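Local coordinates for amidohydrolase (Xanthomonas campestris pv. campestris, PDB 4DZH), which probably deaminates adenosine-type substrates such as 5'-methylthioadenosine, as a zinc-binding member of the amidohydrolase superfamily, at residues His36-Ser41 and Ala379-Val384; Ala47-Ala52 and Val56-Ala61; Glu127-Gly132 and Val413-Lys418. One frame throughout, in Å; residues are numbered along the deposited sequence.

Contact 1: His36-Ser41 and Ala379-Val384; sequences HAVAVS and ADLVCV
The CB of Ala379 fits into the fork of Val40, 3.5 Å from CG1 and 3.9 Å from CG2. With CG1 anti to the backbone N (chi1 -178°), both methyls of Val40 meet this small bump. Two residues along the same strand, Val38 meets Leu381 in another way: the side chains reach toward each other tip to tip, and CG1 of Val38 comes within 4.1 Å of CD1 of Leu381. That same CD1 lies 4.4 Å from CG2 of Val40, so the leucine end spans both valines. The backbones stay apart, with the CA atoms of Val40 and Ala379 6.7 Å from each other, and only side chains bridge the gap. Leu71 and Ile373 pack on both Val38 and Leu381, while Ile18 closes on Leu381 from strand 16-20. The four touching residues are buried, and together they join the four-stranded sheet holding strand 36-41 to the sheet of strands 69-80, 381-385 and 410-415, face to face as in the small beta-sandwich domain that accompanies the barrel in this family. With methyl groups alone meeting between the two segments, cohesion here rests on close apolar packing and the exclusion of water.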
# COMPACT_ATOMS: atom_id res chain seq x y z
N HIS A 36 -13.81 14.10 -21.23
CA HIS A 36 -14.05 13.22 -22.36
C HIS A 36 -15.08 12.15 -21.98
O HIS A 36 -15.33 11.92 -20.78
CB HIS A 36 -12.76 12.52 -22.78
CG HIS A 36 -11.99 13.23 -23.85
ND1 HIS A 36 -11.49 14.50 -23.69
CD2 HIS A 36 -11.63 12.83 -25.10
CE1 HIS A 36 -10.83 14.85 -24.79
NE2 HIS A 36 -10.91 13.86 -25.66
N ALA A 37 -15.66 11.50 -22.98
CA ALA A 37 -16.68 10.49 -22.78
C ALA A 37 -16.37 9.25 -23.60
O ALA A 37 -15.60 9.30 -24.57
CB ALA A 37 -18.06 11.04 -23.17
N VAL A 38 -16.98 8.13 -23.21
CA VAL A 38 -16.75 6.86 -23.89
C VAL A 38 -18.09 6.28 -24.20
O VAL A 38 -18.91 6.08 -23.31
CB VAL A 38 -15.93 5.86 -23.00
CG1 VAL A 38 -15.84 4.46 -23.66
CG2 VAL A 38 -14.57 6.40 -22.78
N ALA A 39 -18.34 6.03 -25.48
CA ALA A 39 -19.61 5.43 -25.85
C ALA A 39 -19.43 3.94 -26.04
O ALA A 39 -18.40 3.47 -26.53
CB ALA A 39 -20.18 6.07 -27.14
N VAL A 40 -20.47 3.18 -25.68
CA VAL A 40 -20.40 1.73 -25.65
C VAL A 40 -21.69 1.18 -26.23
O VAL A 40 -22.78 1.69 -25.94
CB VAL A 40 -20.25 1.23 -24.17
CG1 VAL A 40 -20.14 -0.29 -24.12
CG2 VAL A 40 -19.04 1.88 -23.48
N SER A 41 -21.57 0.18 -27.12
CA SER A 41 -22.76 -0.52 -27.64
C SER A 41 -22.40 -2.00 -27.70
O SER A 41 -21.31 -2.35 -28.14
CB SER A 41 -23.15 -0.06 -29.05
OG SER A 41 -23.60 1.28 -29.01
N ALA A 379 -15.61 -3.14 -23.37
CA ALA A 379 -15.83 -2.05 -22.43
C ALA A 379 -15.61 -2.53 -20.99
O ALA A 379 -16.56 -2.64 -20.22
CB ALA A 379 -17.20 -1.47 -22.59
N ASP A 380 -14.37 -2.88 -20.69
CA ASP A 380 -13.93 -3.16 -19.30
C ASP A 380 -13.31 -1.85 -18.76
O ASP A 380 -12.16 -1.49 -19.12
CB ASP A 380 -12.87 -4.25 -19.28
CG ASP A 380 -13.39 -5.65 -19.69
OD1 ASP A 380 -14.49 -5.82 -20.26
OD2 ASP A 380 -12.64 -6.63 -19.39
N LEU A 381 -14.07 -1.17 -17.92
CA LEU A 381 -13.78 0.22 -17.56
C LEU A 381 -14.00 0.44 -16.07
O LEU A 381 -14.87 -0.22 -15.48
CB LEU A 381 -14.70 1.16 -18.32
CG LEU A 381 -14.63 1.01 -19.84
CD1 LEU A 381 -15.75 1.76 -20.51
CD2 LEU A 381 -13.29 1.50 -20.30
N VAL A 382 -13.24 1.39 -15.55
CA VAL A 382 -13.32 1.75 -14.12
C VAL A 382 -13.32 3.28 -13.96
O VAL A 382 -12.50 3.98 -14.57
CB VAL A 382 -12.12 1.13 -13.38
CG1 VAL A 382 -12.12 1.63 -11.90
CG2 VAL A 382 -12.24 -0.38 -13.41
N CYS A 383 -14.21 3.76 -13.09
CA CYS A 383 -14.24 5.17 -12.65
C CYS A 383 -13.58 5.23 -11.28
O CYS A 383 -14.00 4.50 -10.38
CB CYS A 383 -15.68 5.68 -12.53
SG CYS A 383 -16.37 6.17 -14.13
N VAL A 384 -12.58 6.09 -11.16
CA VAL A 384 -11.90 6.32 -9.87
C VAL A 384 -12.26 7.75 -9.47
O VAL A 384 -11.88 8.68 -10.17
CB VAL A 384 -10.36 6.17 -10.02
CG1 VAL A 384 -9.71 6.28 -8.64
CG2 VAL A 384 -10.04 4.82 -10.59

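Contact 2: Ala47-Ala52 and Val56-Ala61; sequences AVLPTA and VRFAPA
Ala47, Leu49 and Phe58 carry most of the side-chain packing in this contact, burying nearly equal areas. The CB of Ala47 lies 3.6 Å from CZ of Phe58, coming at the ring obliquely. Leu49 reaches the same ring from its edge, near the ring plane, with CD2 4.1 Å from CE2 of Phe58. To get there its CG sits between the backbone N and the carbonyl carbon (chi1 75°), a position that turns the isobutyl group toward the phenyl. Arg57 adds a second layer. Its CG lies over the centre of one face of the Phe58 ring, 3.6 Å above the plane, and its extended chain then brings one guanidinium face under CZ of Phe58, which stands 3.3 Å from its plane, over its centre. NH1 of Arg57 also approaches CB of Ala47 at 3.8 Å. NH2 makes a salt bridge with Glu12, which probably holds the guanidinium in this position. At the far end, CG1 of Val56 rests 3.7 Å from the carbonyl O of Ala52, within one short helix. The chain leaves that helix at Phe58 into the weakly bonded strand 58-60, parallel to strand 12-14, while the phenyl packs on Ala39 of the four-stranded sheet. Helix 51-57, with Pro50 at its N-cap position, thus links strand 44-50 of one sheet to strand 58-60 of another, within the N-terminal part of the small beta domain.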
# COMPACT_ATOMS: atom_id res chain seq x y z
N ALA A 47 -16.59 4.66 -29.33
CA ALA A 47 -16.11 6.03 -29.46
C ALA A 47 -15.46 6.53 -28.17
O ALA A 47 -15.92 6.18 -27.07
CB ALA A 47 -17.25 6.97 -29.82
N VAL A 48 -14.42 7.36 -28.33
CA VAL A 48 -13.74 8.06 -27.23
C VAL A 48 -13.48 9.50 -27.69
O VAL A 48 -12.72 9.72 -28.65
CB VAL A 48 -12.36 7.44 -26.89
CG1 VAL A 48 -11.78 8.08 -25.63
CG2 VAL A 48 -12.43 5.91 -26.76
N LEU A 49 -14.07 10.49 -27.04
CA LEU A 49 -14.08 11.82 -27.63
C LEU A 49 -14.47 12.86 -26.60
O LEU A 49 -14.98 12.51 -25.54
CB LEU A 49 -15.06 11.82 -28.83
CG LEU A 49 -16.57 11.83 -28.60
CD1 LEU A 49 -17.26 12.11 -29.96
CD2 LEU A 49 -17.12 10.55 -28.03
N PRO A 50 -14.21 14.15 -26.89
CA PRO A 50 -14.61 15.19 -25.94
C PRO A 50 -16.11 15.09 -25.60
O PRO A 50 -16.91 14.79 -26.51
CB PRO A 50 -14.31 16.49 -26.69
CG PRO A 50 -13.18 16.13 -27.58
CD PRO A 50 -13.46 14.71 -28.04
N THR A 51 -16.49 15.32 -24.35
CA THR A 51 -17.87 15.15 -23.94
C THR A 51 -18.86 16.06 -24.69
O THR A 51 -19.99 15.67 -24.99
CB THR A 51 -17.99 15.31 -22.42
OG1 THR A 51 -17.31 14.20 -21.81
CG2 THR A 51 -19.43 15.29 -21.99
N ALA A 52 -18.43 17.27 -25.01
CA ALA A 52 -19.26 18.17 -25.79
C ALA A 52 -19.50 17.57 -27.17
O ALA A 52 -20.63 17.58 -27.66
CB ALA A 52 -18.61 19.54 -25.90
N VAL A 56 -23.38 15.76 -28.89
CA VAL A 56 -24.02 16.17 -30.14
C VAL A 56 -24.18 14.94 -31.00
O VAL A 56 -25.16 14.80 -31.73
CB VAL A 56 -23.26 17.29 -30.91
CG1 VAL A 56 -23.17 18.57 -30.10
CG2 VAL A 56 -21.89 16.84 -31.37
N ARG A 57 -23.23 14.03 -30.89
CA ARG A 57 -23.18 12.86 -31.74
C ARG A 57 -24.15 11.74 -31.33
O ARG A 57 -24.75 11.08 -32.20
CB ARG A 57 -21.74 12.33 -31.85
CG ARG A 57 -21.67 10.96 -32.51
CD ARG A 57 -20.29 10.57 -33.06
NE ARG A 57 -20.35 9.18 -33.52
CZ ARG A 57 -19.34 8.31 -33.51
NH1 ARG A 57 -18.13 8.67 -33.10
NH2 ARG A 57 -19.55 7.07 -33.95
N PHE A 58 -24.31 11.51 -30.03
CA PHE A 58 -25.03 10.33 -29.58
C PHE A 58 -26.35 10.57 -28.87
O PHE A 58 -26.53 11.57 -28.17
CB PHE A 58 -24.14 9.54 -28.60
CG PHE A 58 -22.92 8.96 -29.25
CD1 PHE A 58 -23.03 7.88 -30.10
CD2 PHE A 58 -21.67 9.52 -29.02
CE1 PHE A 58 -21.92 7.35 -30.72
CE2 PHE A 58 -20.56 9.00 -29.63
CZ PHE A 58 -20.67 7.90 -30.48
N ALA A 59 -27.25 9.60 -29.03
CA ALA A 59 -28.47 9.51 -28.23
C ALA A 59 -28.36 8.21 -27.42
O ALA A 59 -28.91 7.17 -27.79
CB ALA A 59 -29.71 9.48 -29.12
N PRO A 60 -27.62 8.27 -26.30
CA PRO A 60 -27.37 7.06 -25.51
C PRO A 60 -28.64 6.55 -24.85
O PRO A 60 -29.38 7.39 -24.35
CB PRO A 60 -26.43 7.56 -24.39
CG PRO A 60 -25.89 8.87 -24.85
CD PRO A 60 -26.93 9.46 -25.78
N ALA A 61 -28.86 5.23 -24.78
CA ALA A 61 -30.03 4.71 -24.07
C ALA A 61 -29.92 5.08 -22.59
O ALA A 61 -30.92 5.34 -21.92
CB ALA A 61 -30.13 3.19 -24.23

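Contact 3: Glu127-Gly132 and Val413-Lys418; sequences EMLRGG and VWIAGK
The helix containing Glu127-Arg130 ends in a Schellman motif, with Gly132 as its positive-phi C-prime residue, and this terminus faces strand 410-415, the CA atoms of Gly132 and Val413 lying 6.4 Å apart. The strand in turn runs into a tight hairpin through a type I' turn from Ile415 to Lys418, closed by backbone bonds in both directions between those two residues. Helix 114-130 leads directly into strand 133-139 of the TIM-barrel fold, so the contact packs a helix-to-strand junction of the barrel against the hairpin of strands 410-415 and 418-422 in the small beta domain. Leu129 makes most of the side-chain contact. Its chi1 of -67° and extended chi2 of 167° bring CD2 to the strand, 3.8 Å from CG1 of Val413 and 3.9 Å from CD1 of Ile415, each pair of side chains crossing at about a right angle. Arg130 makes a salt bridge with Glu390 of the second subunit, which places this helix end near the dimer interface. The other valine methyl, CG2 of Val413, faces the helix end: it lies 4.3 Å from CA of Gly132 and 3.5 Å from the carbonyl O of Leu129, the oxygen that accepts the N-H of Gly132.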
# COMPACT_ATOMS: atom_id res chain seq x y z
N GLU A 127 -14.06 -8.67 -3.96
CA GLU A 127 -12.92 -7.84 -3.59
C GLU A 127 -12.27 -7.18 -4.80
O GLU A 127 -11.89 -5.99 -4.75
CB GLU A 127 -11.88 -8.65 -2.79
CG GLU A 127 -10.69 -7.77 -2.39
CD GLU A 127 -9.69 -8.45 -1.49
OE1 GLU A 127 -9.93 -9.58 -1.04
OE2 GLU A 127 -8.64 -7.80 -1.26
N MET A 128 -12.20 -7.93 -5.90
CA MET A 128 -11.56 -7.42 -7.11
C MET A 128 -12.38 -6.31 -7.71
O MET A 128 -11.86 -5.25 -7.97
CB MET A 128 -11.30 -8.52 -8.12
CG MET A 128 -10.20 -9.45 -7.64
SD MET A 128 -9.73 -10.66 -8.91
CE MET A 128 -11.28 -11.60 -9.06
N LEU A 129 -13.69 -6.52 -7.81
CA LEU A 129 -14.57 -5.48 -8.40
C LEU A 129 -14.54 -4.19 -7.58
O LEU A 129 -14.44 -3.10 -8.11
CB LEU A 129 -16.02 -5.96 -8.55
CG LEU A 129 -16.19 -7.07 -9.57
CD1 LEU A 129 -17.57 -7.73 -9.48
CD2 LEU A 129 -15.92 -6.52 -10.99
N ARG A 130 -14.56 -4.35 -6.25
CA ARG A 130 -14.61 -3.19 -5.35
C ARG A 130 -13.31 -2.35 -5.46
O ARG A 130 -13.28 -1.15 -5.14
CB ARG A 130 -14.90 -3.64 -3.92
CG ARG A 130 -16.42 -3.94 -3.68
CD ARG A 130 -16.65 -4.85 -2.51
NE ARG A 130 -16.13 -4.31 -1.25
CZ ARG A 130 -16.84 -3.63 -0.35
NH1 ARG A 130 -18.12 -3.32 -0.57
NH2 ARG A 130 -16.25 -3.25 0.78
N GLY A 131 -12.25 -3.00 -5.98
CA GLY A 131 -10.97 -2.37 -6.15
C GLY A 131 -10.57 -2.11 -7.58
O GLY A 131 -9.40 -1.87 -7.86
N GLY A 132 -11.54 -2.22 -8.49
CA GLY A 132 -11.28 -1.87 -9.89
C GLY A 132 -10.48 -2.88 -10.70
O GLY A 132 -9.98 -2.51 -11.79
N VAL A 413 -17.63 0.18 -12.04
CA VAL A 413 -16.92 -0.84 -12.81
C VAL A 413 -17.86 -1.49 -13.82
O VAL A 413 -18.99 -1.92 -13.47
CB VAL A 413 -16.42 -1.93 -11.87
CG1 VAL A 413 -15.82 -3.08 -12.68
CG2 VAL A 413 -15.41 -1.33 -10.91
N TRP A 414 -17.39 -1.59 -15.05
CA TRP A 414 -18.10 -2.32 -16.10
C TRP A 414 -17.17 -3.37 -16.68
O TRP A 414 -15.96 -3.11 -16.84
CB TRP A 414 -18.48 -1.40 -17.26
CG TRP A 414 -19.41 -0.29 -16.90
CD1 TRP A 414 -20.78 -0.26 -17.10
CD2 TRP A 414 -19.06 0.98 -16.35
NE1 TRP A 414 -21.29 0.95 -16.70
CE2 TRP A 414 -20.27 1.74 -16.25
CE3 TRP A 414 -17.86 1.56 -15.95
CZ2 TRP A 414 -20.29 3.02 -15.71
CZ3 TRP A 414 -17.89 2.87 -15.41
CH2 TRP A 414 -19.10 3.57 -15.31
N ILE A 415 -17.74 -4.53 -17.03
CA ILE A 415 -17.02 -5.62 -17.72
C ILE A 415 -17.86 -5.97 -18.94
O ILE A 415 -19.05 -6.35 -18.82
CB ILE A 415 -16.80 -6.87 -16.85
CG1 ILE A 415 -16.04 -6.49 -15.57
CG2 ILE A 415 -16.06 -8.01 -17.64
CD1 ILE A 415 -15.64 -7.72 -14.69
N ALA A 416 -17.24 -5.82 -20.10
CA ALA A 416 -17.98 -5.96 -21.39
C ALA A 416 -19.24 -5.07 -21.39
O ALA A 416 -20.32 -5.47 -21.88
CB ALA A 416 -18.33 -7.42 -21.64
N GLY A 417 -19.10 -3.88 -20.82
CA GLY A 417 -20.16 -2.90 -20.77
C GLY A 417 -21.27 -3.20 -19.77
O GLY A 417 -22.22 -2.43 -19.70
N LYS A 418 -21.19 -4.30 -19.01
CA LYS A 418 -22.25 -4.62 -18.07
C LYS A 418 -21.84 -4.04 -16.72
O LYS A 418 -20.70 -4.26 -16.30
CB LYS A 418 -22.43 -6.14 -17.92
CG LYS A 418 -22.75 -6.94 -19.21
CD LYS A 418 -23.93 -6.39 -19.93
CE LYS A 418 -24.29 -7.29 -21.12
NZ LYS A 418 -25.34 -6.66 -22.01

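Read together, contact 1 closes the two sheets of the small beta domain, contact 2 lies at its outer end, and contact 3 joins it to the barrel. Contact 2 is nested within the loop closed by contact 1, their centres 11 Å apart, and the antiparallel pairing of strands 36-41 and 44-50 joins them, with Ala37 N 2.8 Å from Leu49 O. Contact 1 meets contact 3, again 11 Å away between centres, through neighbouring strands 381-385 and 410-415; Asp380 OD1 lies 2.8 Å from Ala416 N. Contacts 2 and 3 do not touch, their nearest atoms being about 11 Å apart. All three lie away from the zinc and magnesium sites; Gly132 in contact 3 is about 14 Å from a bound magnesium ion.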